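Local structure of probable chitinase A (Chromobacterium violaceum, 4TX8) at residues F104-A108 and P389-G393; V288-Y294 and Q344-P350. The protein probably hydrolyses internal beta-1,4 linkages of chitin as a family 18 glycoside hydrolase that carries an additional chitin-binding module. All blocks are in the same frame, centred on the assembly; numbering follows the deposited sequence.

Contact 1: residues F104-A108 and P389-G393; sequences FAKHA and PAFRG
Two loops run side by side into neighbouring parallel strands, 108-114 and 393-397, where the first and last strands of the GH18 TIM barrel meet and close it. Phe104, extended with chi1 p, lays its ring on the guanidinium of Arg392 (centres 3.8 Å apart, planes at 9°), a stacked cation-pi pair; water 1 links Phe104 N to Arg392 NH1. Ala105 O accepts from Arg392 NH1 at 3.0 Å. Lys106 has helical-region backbone angles (phi/psi -53/-47), which turn the chain, and water 2 donates to both Lys106 O and Ala390 O. His107, chi1 m, gives NE2 to Pro389 O at 2.9 Å. Ala108 N then bonds Arg392 O at 2.6 Å, and Ala108 pairs with Gly393, CA to CA 5.1 Å. Gly393 (138/-128) has backbone angles that call for glycine; a CB would also hit Ala108 O. Arg392 (chi t, p, p) curls back over 104-105, while its NE bonds Asp343 O. A single cationic side chain thus joins an aromatic face to carbonyls of two loops.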
ATOM      1  N   PHE A 104      14.465  -7.030   2.270  1.00 36.57           N
ATOM      2  CA  PHE A 104      13.327  -7.499   1.482  1.00 34.06           C
ATOM      3  C   PHE A 104      13.551  -7.112   0.021  1.00 33.56           C
ATOM      4  O   PHE A 104      14.562  -6.485  -0.294  1.00 33.80           O
ATOM      5  CB  PHE A 104      11.994  -6.960   2.034  1.00 27.30           C
ATOM      6  CG  PHE A 104      11.852  -5.460   1.996  1.00 26.25           C
ATOM      7  CD1 PHE A 104      12.560  -4.650   2.871  1.00 29.02           C
ATOM      8  CD2 PHE A 104      10.966  -4.862   1.111  1.00 27.11           C
ATOM      9  CE1 PHE A 104      12.412  -3.273   2.843  1.00 28.79           C
ATOM     10  CE2 PHE A 104      10.808  -3.486   1.078  1.00 27.12           C
ATOM     11  CZ  PHE A 104      11.533  -2.690   1.944  1.00 30.91           C
ATOM     12  N   ALA A 105      12.637  -7.515  -0.863  1.00 27.36           N
ATOM     13  CA  ALA A 105      12.845  -7.397  -2.311  1.00 30.92           C
ATOM     14  C   ALA A 105      13.373  -6.025  -2.717  1.00 29.66           C
ATOM     15  O   ALA A 105      12.755  -5.002  -2.420  1.00 30.37           O
ATOM     16  CB  ALA A 105      11.549  -7.705  -3.059  1.00 24.69           C
ATOM     17  N   LYS A 106      14.532  -6.020  -3.374  1.00 30.45           N
ATOM     18  CA  LYS A 106      15.192  -4.787  -3.799  1.00 31.65           C
ATOM     19  C   LYS A 106      14.239  -3.909  -4.598  1.00 31.82           C
ATOM     20  O   LYS A 106      14.125  -2.710  -4.351  1.00 31.83           O
ATOM     21  CB  LYS A 106      16.441  -5.102  -4.628  1.00 35.14           C
ATOM     22  CG  LYS A 106      17.228  -3.870  -5.051  1.00 39.91           C
ATOM     23  CD  LYS A 106      18.401  -4.237  -5.951  1.00 43.78           C
ATOM     24  CE  LYS A 106      19.215  -3.007  -6.334  1.00 46.68           C
ATOM     25  NZ  LYS A 106      20.278  -3.323  -7.332  1.00 49.66           N
ATOM     26  N   HIS A 107      13.548  -4.521  -5.552  1.00 28.07           N
ATOM     27  CA  HIS A 107      12.500  -3.836  -6.290  1.00 29.09           C
ATOM     28  C   HIS A 107      11.179  -4.519  -5.979  1.00 29.01           C
ATOM     29  O   HIS A 107      10.838  -5.546  -6.567  1.00 30.07           O
ATOM     30  CB  HIS A 107      12.808  -3.835  -7.785  1.00 29.31           C
ATOM     31  CG  HIS A 107      14.133  -3.226  -8.115  1.00 33.84           C
ATOM     32  ND1 HIS A 107      15.084  -3.872  -8.876  1.00 36.92           N
ATOM     33  CD2 HIS A 107      14.677  -2.035  -7.766  1.00 34.08           C
ATOM     34  CE1 HIS A 107      16.153  -3.103  -8.988  1.00 37.02           C
ATOM     35  NE2 HIS A 107      15.932  -1.983  -8.324  1.00 37.49           N
ATOM     36  N   ALA A 108      10.446  -3.940  -5.036  1.00 27.88           N
ATOM     37  CA  ALA A 108       9.318  -4.620  -4.416  1.00 26.34           C
ATOM     38  C   ALA A 108       7.969  -4.189  -4.971  1.00 27.45           C
ATOM     39  O   ALA A 108       7.775  -3.030  -5.345  1.00 27.82           O
ATOM     40  CB  ALA A 108       9.351  -4.395  -2.908  1.00 22.04           C
ATOM     41  N   PRO A 389      19.315   3.323  -8.954  1.00 35.30           N
ATOM     42  CA  PRO A 389      19.222   1.882  -9.215  1.00 35.91           C
ATOM     43  C   PRO A 389      18.596   1.096  -8.060  1.00 37.78           C
ATOM     44  O   PRO A 389      18.121  -0.018  -8.281  1.00 39.26           O
ATOM     45  CB  PRO A 389      20.686   1.467  -9.435  1.00 35.85           C
ATOM     46  CG  PRO A 389      21.507   2.566  -8.833  1.00 35.58           C
ATOM     47  CD  PRO A 389      20.704   3.813  -9.008  1.00 36.44           C
ATOM     48  N   ALA A 390      18.578   1.670  -6.859  1.00 32.16           N
ATOM     49  CA  ALA A 390      18.024   0.975  -5.701  1.00 32.85           C
ATOM     50  C   ALA A 390      16.644   1.491  -5.282  1.00 32.30           C
ATOM     51  O   ALA A 390      16.205   1.225  -4.164  1.00 32.62           O
ATOM     52  CB  ALA A 390      18.989   1.068  -4.526  1.00 31.48           C
ATOM     53  N   PHE A 391      15.966   2.223  -6.165  1.00 29.97           N
ATOM     54  CA  PHE A 391      14.598   2.671  -5.892  1.00 28.08           C
ATOM     55  C   PHE A 391      13.732   1.466  -5.523  1.00 26.77           C
ATOM     56  O   PHE A 391      13.743   0.459  -6.228  1.00 28.91           O
ATOM     57  CB  PHE A 391      14.010   3.412  -7.096  1.00 26.98           C
ATOM     58  CG  PHE A 391      12.653   4.005  -6.837  1.00 27.54           C
ATOM     59  CD1 PHE A 391      12.526   5.199  -6.144  1.00 25.54           C
ATOM     60  CD2 PHE A 391      11.504   3.364  -7.276  1.00 21.33           C
ATOM     61  CE1 PHE A 391      11.276   5.744  -5.896  1.00 27.27           C
ATOM     62  CE2 PHE A 391      10.251   3.905  -7.032  1.00 24.35           C
ATOM     63  CZ  PHE A 391      10.138   5.095  -6.341  1.00 25.02           C
ATOM     64  N   ARG A 392      13.002   1.567  -4.415  1.00 27.13           N
ATOM     65  CA  ARG A 392      12.361   0.395  -3.815  1.00 28.37           C
ATOM     66  C   ARG A 392      11.208  -0.173  -4.646  1.00 28.96           C
ATOM     67  O   ARG A 392      11.078  -1.390  -4.768  1.00 32.24           O
ATOM     68  CB  ARG A 392      11.867   0.717  -2.403  1.00 26.50           C
ATOM     69  CG  ARG A 392      11.302  -0.491  -1.657  1.00 27.80           C
ATOM     70  CD  ARG A 392      12.345  -1.601  -1.484  1.00 28.39           C
ATOM     71  NE  ARG A 392      13.370  -1.251  -0.503  1.00 27.14           N
ATOM     72  CZ  ARG A 392      14.233  -2.115   0.026  1.00 30.25           C
ATOM     73  NH1 ARG A 392      14.200  -3.393  -0.328  1.00 30.48           N
ATOM     74  NH2 ARG A 392      15.129  -1.703   0.914  1.00 30.61           N
ATOM     75  N   GLY A 393      10.363   0.687  -5.209  1.00 26.54           N
ATOM     76  CA  GLY A 393       9.351   0.202  -6.131  1.00 25.83           C
ATOM     77  C   GLY A 393       7.946   0.774  -6.049  1.00 27.26           C
ATOM     78  O   GLY A 393       7.748   1.992  -6.076  1.00 28.19           O
TER
HETATM   79  O   HOH W   1      16.297  -4.598   1.773  1.00 34.90           O
HETATM   80  O   HOH W   2      15.872  -1.236  -2.892  1.00 35.54           O

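Contact 2: residues V288-Y294 and Q344-P350; sequences VIHVQYY and QVAFGVP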
ATOM      1  N   VAL A 288      10.351   1.487   4.147  1.00 23.38           N
ATOM      2  CA  VAL A 288       9.912   2.132   2.913  1.00 24.17           C
ATOM      3  C   VAL A 288       8.728   3.061   3.169  1.00 27.12           C
ATOM      4  O   VAL A 288       7.818   2.736   3.926  1.00 27.04           O
ATOM      5  CB  VAL A 288       9.527   1.092   1.819  1.00 26.35           C
ATOM      6  CG1 VAL A 288       8.432   0.155   2.310  1.00 19.49           C
ATOM      7  CG2 VAL A 288       9.100   1.789   0.530  1.00 22.85           C
ATOM      8  N   ILE A 289       8.756   4.240   2.561  1.00 24.91           N
ATOM      9  CA  ILE A 289       7.564   5.069   2.530  1.00 22.63           C
ATOM     10  C   ILE A 289       7.011   5.069   1.115  1.00 24.76           C
ATOM     11  O   ILE A 289       7.728   5.342   0.153  1.00 23.98           O
ATOM     12  CB  ILE A 289       7.828   6.518   3.000  1.00 26.32           C
ATOM     13  CG1 ILE A 289       6.564   7.363   2.815  1.00 22.21           C
ATOM     14  CG2 ILE A 289       9.016   7.136   2.264  1.00 25.23           C
ATOM     15  CD1 ILE A 289       6.663   8.757   3.387  1.00 22.60           C
ATOM     16  N   HIS A 290       5.738   4.716   0.987  1.00 25.14           N
ATOM     17  CA  HIS A 290       5.068   4.770  -0.302  1.00 24.19           C
ATOM     18  C   HIS A 290       3.862   5.689  -0.203  1.00 25.89           C
ATOM     19  O   HIS A 290       2.770   5.279   0.203  1.00 24.47           O
ATOM     20  CB  HIS A 290       4.664   3.372  -0.776  1.00 18.36           C
ATOM     21  CG  HIS A 290       4.317   2.428   0.333  1.00 19.11           C
ATOM     22  ND1 HIS A 290       3.316   2.681   1.244  1.00 21.31           N
ATOM     23  CD2 HIS A 290       4.834   1.220   0.666  1.00 20.16           C
ATOM     24  CE1 HIS A 290       3.232   1.672   2.096  1.00 22.38           C
ATOM     25  NE2 HIS A 290       4.141   0.773   1.767  1.00 22.65           N
ATOM     26  N   VAL A 291       4.087   6.948  -0.557  1.00 23.37           N
ATOM     27  CA  VAL A 291       3.053   7.967  -0.515  1.00 22.93           C
ATOM     28  C   VAL A 291       1.910   7.588  -1.452  1.00 23.29           C
ATOM     29  O   VAL A 291       2.125   7.033  -2.529  1.00 23.45           O
ATOM     30  CB  VAL A 291       3.636   9.353  -0.879  1.00 25.72           C
ATOM     31  CG1 VAL A 291       2.550  10.322  -1.319  1.00 25.82           C
ATOM     32  CG2 VAL A 291       4.412   9.917   0.301  1.00 21.77           C
ATOM     33  N   GLN A 292       0.686   7.855  -1.016  1.00 19.60           N
ATOM     34  CA  GLN A 292      -0.485   7.604  -1.838  1.00 23.09           C
ATOM     35  C   GLN A 292      -0.678   8.757  -2.818  1.00 24.21           C
ATOM     36  O   GLN A 292      -1.047   9.863  -2.433  1.00 25.27           O
ATOM     37  CB  GLN A 292      -1.723   7.405  -0.955  1.00 22.22           C
ATOM     38  CG  GLN A 292      -1.618   6.174  -0.048  1.00 25.91           C
ATOM     39  CD  GLN A 292      -2.665   6.137   1.056  1.00 33.81           C
ATOM     40  OE1 GLN A 292      -3.458   7.062   1.211  1.00 48.17           O
ATOM     41  NE2 GLN A 292      -2.672   5.056   1.826  1.00 29.24           N
ATOM     42  N   TYR A 293      -0.404   8.497  -4.088  1.00 21.13           N
ATOM     43  CA  TYR A 293      -0.585   9.513  -5.113  1.00 24.20           C
ATOM     44  C   TYR A 293      -1.955   9.371  -5.762  1.00 25.52           C
ATOM     45  O   TYR A 293      -2.076   9.329  -6.987  1.00 30.16           O
ATOM     46  CB  TYR A 293       0.529   9.427  -6.155  1.00 20.90           C
ATOM     47  CG  TYR A 293       1.893   9.677  -5.561  1.00 23.46           C
ATOM     48  CD1 TYR A 293       2.342  10.970  -5.332  1.00 23.58           C
ATOM     49  CD2 TYR A 293       2.728   8.622  -5.216  1.00 23.67           C
ATOM     50  CE1 TYR A 293       3.590  11.207  -4.776  1.00 22.49           C
ATOM     51  CE2 TYR A 293       3.973   8.849  -4.664  1.00 24.50           C
ATOM     52  CZ  TYR A 293       4.400  10.142  -4.447  1.00 23.99           C
ATOM     53  OH  TYR A 293       5.642  10.364  -3.896  1.00 27.34           O
ATOM     54  N   TYR A 294      -2.988   9.287  -4.929  1.00 20.99           N
ATOM     55  CA  TYR A 294      -4.357   9.241  -5.433  1.00 24.32           C
ATOM     56  C   TYR A 294      -5.330   9.911  -4.474  1.00 24.82           C
ATOM     57  O   TYR A 294      -5.008  10.141  -3.306  1.00 23.08           O
ATOM     58  CB  TYR A 294      -4.799   7.797  -5.711  1.00 21.22           C
ATOM     59  CG  TYR A 294      -4.429   6.763  -4.660  1.00 23.71           C
ATOM     60  CD1 TYR A 294      -3.170   6.172  -4.654  1.00 23.23           C
ATOM     61  CD2 TYR A 294      -5.349   6.349  -3.700  1.00 23.04           C
ATOM     62  CE1 TYR A 294      -2.828   5.220  -3.714  1.00 22.98           C
ATOM     63  CE2 TYR A 294      -5.016   5.390  -2.754  1.00 20.55           C
ATOM     64  CZ  TYR A 294      -3.752   4.833  -2.769  1.00 24.54           C
ATOM     65  OH  TYR A 294      -3.402   3.883  -1.840  1.00 23.35           O
ATOM     66  N   GLN A 344      14.417   3.471   0.422  1.00 29.43           N
ATOM     67  CA  GLN A 344      13.376   3.768   1.406  1.00 28.01           C
ATOM     68  C   GLN A 344      12.136   4.377   0.767  1.00 27.53           C
ATOM     69  O   GLN A 344      11.185   4.739   1.464  1.00 26.65           O
ATOM     70  CB  GLN A 344      13.894   4.731   2.472  1.00 27.60           C
ATOM     71  CG  GLN A 344      14.933   4.161   3.411  1.00 28.07           C
ATOM     72  CD  GLN A 344      15.419   5.202   4.399  1.00 29.37           C
ATOM     73  OE1 GLN A 344      16.105   6.152   4.025  1.00 31.28           O
ATOM     74  NE2 GLN A 344      15.047   5.039   5.664  1.00 27.55           N
ATOM     75  N   VAL A 345      12.148   4.511  -0.554  1.00 28.92           N
ATOM     76  CA  VAL A 345      11.083   5.233  -1.234  1.00 27.41           C
ATOM     77  C   VAL A 345      10.420   4.402  -2.330  1.00 27.79           C
ATOM     78  O   VAL A 345      11.089   3.780  -3.157  1.00 27.63           O
ATOM     79  CB  VAL A 345      11.610   6.552  -1.844  1.00 25.62           C
ATOM     80  CG1 VAL A 345      10.480   7.331  -2.504  1.00 24.01           C
ATOM     81  CG2 VAL A 345      12.284   7.404  -0.770  1.00 20.94           C
ATOM     82  N   ALA A 346       9.092   4.397  -2.312  1.00 26.72           N
ATOM     83  CA  ALA A 346       8.289   3.773  -3.351  1.00 23.28           C
ATOM     84  C   ALA A 346       7.101   4.687  -3.626  1.00 24.74           C
ATOM     85  O   ALA A 346       6.886   5.650  -2.889  1.00 24.44           O
ATOM     86  CB  ALA A 346       7.832   2.386  -2.920  1.00 21.69           C
ATOM     87  N   PHE A 347       6.334   4.419  -4.678  1.00 23.55           N
ATOM     88  CA  PHE A 347       5.130   5.214  -4.897  1.00 23.54           C
ATOM     89  C   PHE A 347       3.860   4.364  -4.877  1.00 23.67           C
ATOM     90  O   PHE A 347       3.840   3.234  -5.367  1.00 24.47           O
ATOM     91  CB  PHE A 347       5.227   6.024  -6.202  1.00 24.29           C
ATOM     92  CG  PHE A 347       5.532   5.212  -7.437  1.00 25.53           C
ATOM     93  CD1 PHE A 347       4.533   4.505  -8.091  1.00 24.69           C
ATOM     94  CD2 PHE A 347       6.806   5.221  -7.986  1.00 27.68           C
ATOM     95  CE1 PHE A 347       4.806   3.786  -9.244  1.00 22.84           C
ATOM     96  CE2 PHE A 347       7.088   4.505  -9.141  1.00 28.02           C
ATOM     97  CZ  PHE A 347       6.087   3.786  -9.770  1.00 27.16           C
ATOM     98  N   GLY A 348       2.807   4.921  -4.282  1.00 22.74           N
ATOM     99  CA  GLY A 348       1.532   4.237  -4.149  1.00 22.18           C
ATOM    100  C   GLY A 348       0.485   4.705  -5.141  1.00 23.91           C
ATOM    101  O   GLY A 348       0.252   5.905  -5.306  1.00 23.63           O
ATOM    102  N   VAL A 349      -0.157   3.743  -5.798  1.00 19.43           N
ATOM    103  CA  VAL A 349      -1.143   4.018  -6.838  1.00 20.80           C
ATOM    104  C   VAL A 349      -2.365   3.109  -6.654  1.00 26.81           C
ATOM    105  O   VAL A 349      -2.290   2.119  -5.934  1.00 28.03           O
ATOM    106  CB  VAL A 349      -0.542   3.798  -8.243  1.00 19.89           C
ATOM    107  CG1 VAL A 349       0.560   4.821  -8.529  1.00 22.43           C
ATOM    108  CG2 VAL A 349       0.004   2.381  -8.357  1.00 22.75           C
ATOM    109  N   PRO A 350      -3.500   3.450  -7.284  1.00 24.77           N
ATOM    110  CA  PRO A 350      -4.643   2.526  -7.274  1.00 24.35           C
ATOM    111  C   PRO A 350      -4.382   1.333  -8.188  1.00 19.98           C
ATOM    112  O   PRO A 350      -3.715   1.506  -9.205  1.00 22.96           O
ATOM    113  CB  PRO A 350      -5.800   3.381  -7.809  1.00 20.39           C
ATOM    114  CG  PRO A 350      -5.342   4.802  -7.640  1.00 19.98           C
ATOM    115  CD  PRO A 350      -3.863   4.764  -7.841  1.00 19.27           C
TER
HETATM  116  O   HOH W   3       7.154   8.283  -3.984  1.00 21.10           O
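Strands 288-292 and 345-350 are adjacent parallel staves of the GH18 TIM barrel, their short axes 4.4 Å apart at closest and crossing at -32°. Backbone bonding begins with Ile289 N to Gln344 O (2.7 Å) and Ala346 N to Ile289 O (3.0 Å), both nearly straight. In the middle one spacing is stretched: Val291 N lies 3.9 Å from Ala346 O, and that carbonyl instead accepts from water 3 at 2.9 Å, a water also 2.6 Å from Tyr293 OH. His290 CA adds a CA-H...O contact to the same oxygen. Bonding resumes with Gly348 N to Val291 O (2.8 Å) and Tyr293 N to Gly348 O (2.9 Å). Gly348 matters here, because a CB would clash with Val291 O. His290, Gln292 and Ala346 face the barrel interior, the first two touching Met395; Ile289, Val291, Val345 and Phe347 face outward, where helices 313-325 and 363-375 cover Phe347. Gln292 NE2 donates to Asp218 OD1, a calcium ligand, and Tyr294 OH bonds a citrate, probably from crystallisation, at the C-terminal end of the barrel strands, where TIM-barrel active sites lie. Beside it, Tyr294 CD1 packs on Pro350 CD at 3.6 Å.

Both contacts belong to the same barrel, and strand 345-350 of contact 2 connects them: it pairs with 288-292 and, on its other side, with the 389-393 chain of contact 1, where Arg392 N lies 3.2 Å from Val345 O and Gly393 O 3.1 Å from Phe347 N, both probable hydrogen bonds. Along the chain, contact 2 is nested within the long loop that contact 1 closes. Contact 2 is wholly buried and central, joining strands by backbone bonds and apolar packing and reaching toward the calcium site. Contact 1 is partly exposed, made mostly of loops just before their strands; side-chain-to-carbonyl bonds, cation-pi stacking and bridging water do much of its work.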